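Local coordinates for protein glutamyl endopeptidase (Staphylococcus epidermidis, PDB 6PYM) that probably cleaves peptide bonds on the carbonyl side of glutamate, and also of aspartate, as a secreted serine protease of the S1B family, at residues L94-V99 with Q203-N208. The protein carries 1 engineered substitution. Numbering follows the deposited sequence.
Sequences LAILRV and QQFLRN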
loop_
_atom_site.group_PDB
_atom_site.type_symbol
_atom_site.label_atom_id
_atom_site.label_comp_id
_atom_site.label_asym_id
_atom_site.label_seq_id
_atom_site.Cartn_x
_atom_site.Cartn_y
_atom_site.Cartn_z
ATOM N N LEU A 94 -9.571 -4.458 -1.093
ATOM C CA LEU A 94 -8.608 -4.560 0.002
ATOM C C LEU A 94 -8.346 -6.019 0.327
ATOM O O LEU A 94 -9.288 -6.807 0.479
ATOM C CB LEU A 94 -9.151 -3.876 1.254
ATOM C CG LEU A 94 -8.261 -3.954 2.499
ATOM C CD1 LEU A 94 -6.928 -3.224 2.286
ATOM C CD2 LEU A 94 -9.011 -3.408 3.709
ATOM N N ALA A 95 -7.076 -6.373 0.482
ATOM C CA ALA A 95 -6.703 -7.698 0.944
ATOM C C ALA A 95 -5.488 -7.600 1.849
ATOM O O ALA A 95 -4.623 -6.733 1.672
ATOM C CB ALA A 95 -6.372 -8.630 -0.227
ATOM N N ILE A 96 -5.434 -8.497 2.829
ATOM C CA ILE A 96 -4.211 -8.760 3.573
ATOM C C ILE A 96 -3.464 -9.850 2.830
ATOM O O ILE A 96 -4.064 -10.852 2.418
ATOM C CB ILE A 96 -4.524 -9.225 5.006
ATOM C CG1 ILE A 96 -5.304 -8.156 5.778
ATOM C CG2 ILE A 96 -3.237 -9.628 5.728
ATOM C CD1 ILE A 96 -5.902 -8.661 7.092
ATOM N N LEU A 97 -2.166 -9.668 2.649
ATOM C CA LEU A 97 -1.301 -10.747 2.190
ATOM C C LEU A 97 -0.367 -11.085 3.339
ATOM O O LEU A 97 0.438 -10.249 3.764
ATOM C CB LEU A 97 -0.504 -10.370 0.944
ATOM C CG LEU A 97 0.447 -11.467 0.447
ATOM C CD1 LEU A 97 -0.309 -12.702 -0.038
ATOM C CD2 LEU A 97 1.344 -10.937 -0.643
ATOM N N ARG A 98 -0.507 -12.295 3.870
ATOM C CA ARG A 98 0.448 -12.811 4.833
ATOM C C ARG A 98 1.612 -13.404 4.060
ATOM O O ARG A 98 1.401 -14.130 3.084
ATOM C CB ARG A 98 -0.226 -13.881 5.688
ATOM C CG ARG A 98 0.616 -14.444 6.811
ATOM C CD ARG A 98 -0.277 -15.152 7.822
ATOM N NE ARG A 98 -1.075 -14.187 8.575
ATOM C CZ ARG A 98 -2.349 -14.360 8.910
ATOM N NH1 ARG A 98 -2.994 -15.462 8.557
ATOM N NH2 ARG A 98 -2.979 -13.417 9.597
ATOM N N VAL A 99 2.832 -13.078 4.476
ATOM C CA VAL A 99 4.038 -13.553 3.815
ATOM C C VAL A 99 4.819 -14.455 4.760
ATOM O O VAL A 99 4.748 -14.328 5.988
ATOM C CB VAL A 99 4.929 -12.400 3.299
ATOM C CG1 VAL A 99 4.213 -11.632 2.197
ATOM C CG2 VAL A 99 5.329 -11.466 4.434
ATOM N N GLN A 203 -11.114 -1.382 10.234
ATOM C CA GLN A 203 -10.256 -1.519 11.406
ATOM C C GLN A 203 -10.556 -2.799 12.175
ATOM O O GLN A 203 -9.638 -3.438 12.701
ATOM C CB GLN A 203 -10.389 -0.285 12.295
ATOM C CG GLN A 203 -9.784 0.946 11.649
ATOM C CD GLN A 203 -10.113 2.222 12.382
ATOM O OE1 GLN A 203 -10.045 2.275 13.613
ATOM N NE2 GLN A 203 -10.490 3.258 11.645
ATOM N N GLN A 204 -11.833 -3.194 12.246
ATOM C CA GLN A 204 -12.176 -4.457 12.895
ATOM C C GLN A 204 -11.577 -5.638 12.144
ATOM O O GLN A 204 -11.011 -6.547 12.756
ATOM C CB GLN A 204 -13.694 -4.597 12.989
ATOM C CG GLN A 204 -14.330 -3.595 13.926
ATOM C CD GLN A 204 -15.842 -3.662 13.919
ATOM O OE1 GLN A 204 -16.445 -4.285 13.048
ATOM N NE2 GLN A 204 -16.463 -3.029 14.907
ATOM N N PHE A 205 -11.684 -5.627 10.817
ATOM C CA PHE A 205 -11.061 -6.660 9.995
ATOM C C PHE A 205 -9.560 -6.740 10.251
ATOM O O PHE A 205 -8.998 -7.835 10.357
ATOM C CB PHE A 205 -11.374 -6.356 8.524
ATOM C CG PHE A 205 -10.538 -7.114 7.516
ATOM C CD1 PHE A 205 -10.734 -8.468 7.294
ATOM C CD2 PHE A 205 -9.603 -6.445 6.735
ATOM C CE1 PHE A 205 -9.989 -9.146 6.345
ATOM C CE2 PHE A 205 -8.863 -7.118 5.787
ATOM C CZ PHE A 205 -9.053 -8.469 5.596
ATOM N N LEU A 206 -8.897 -5.590 10.371
ATOM C CA LEU A 206 -7.460 -5.597 10.644
ATOM C C LEU A 206 -7.160 -6.218 12.002
ATOM O O LEU A 206 -6.285 -7.083 12.120
ATOM C CB LEU A 206 -6.900 -4.182 10.563
ATOM C CG LEU A 206 -6.981 -3.505 9.196
ATOM C CD1 LEU A 206 -6.400 -2.101 9.300
ATOM C CD2 LEU A 206 -6.275 -4.330 8.113
ATOM N N ARG A 207 -7.868 -5.776 13.049
ATOM C CA ARG A 207 -7.609 -6.298 14.392
ATOM C C ARG A 207 -7.831 -7.799 14.465
ATOM O O ARG A 207 -7.114 -8.504 15.187
ATOM C CB ARG A 207 -8.501 -5.604 15.420
ATOM C CG ARG A 207 -8.084 -4.199 15.745
ATOM C CD ARG A 207 -8.890 -3.632 16.897
ATOM N NE ARG A 207 -8.395 -2.301 17.226
ATOM C CZ ARG A 207 -9.004 -1.161 16.914
ATOM N NH1 ARG A 207 -10.167 -1.179 16.292
ATOM N NH2 ARG A 207 -8.451 -0.003 17.245
ATOM N N ASN A 208 -8.827 -8.307 13.742
ATOM C CA ASN A 208 -9.178 -9.717 13.833
ATOM C C ASN A 208 -8.268 -10.623 13.026
ATOM O O ASN A 208 -8.361 -11.848 13.164
ATOM C CB ASN A 208 -10.642 -9.907 13.467
ATOM C CG ASN A 208 -11.553 -9.342 14.529
ATOM O OD1 ASN A 208 -11.280 -9.490 15.717
ATOM N ND2 ASN A 208 -12.605 -8.661 14.115
#
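Ile96 and Phe205 reach toward each other from opposite directions where the C-terminal helix of this chymotrypsin-like, two-barrel protease packs against the outside of the N-terminal barrel. Ile96 CD1 comes within 3.5 Å of Phe205 CZ and 3.6 Å of Phe205 CE2, and Ile96 CG1 lies 3.7 Å from Phe205 CE2, so the ethyl branch meets the CE2-CZ side of the ring obliquely. That branch is extended (chi2 168°) and sits anti to the carbonyl carbon, which carries its methyl out to the helix. With chi1 at 166°, Phe205 swings CG away from its own N and sends the ring toward the strand. Leu94, two residues before Ile96, also points toward the helix, and its CD2 stands 4.3 Å from Phe205 CE2. The contacts across the interface are all apolar and bury 191 Å² in total. The nearest CA atoms, of Ile96 and Leu206, are 8.4 Å apart, so side chains alone bridge the gap. Beyond this shell, Tyr88 packs edge-to-face with Phe205, while Leu47 on the adjacent strand touches both Ile96 and Leu206. Backbone hydrogen bonding with Ile86 of strand 80-87 holds Ile96 in the barrel. Leu94 directly follows Asp93, the predicted charge-relay aspartate. Leu206 CD2 closes in on the same methyl, 4.5 Å from Ile96 CD1.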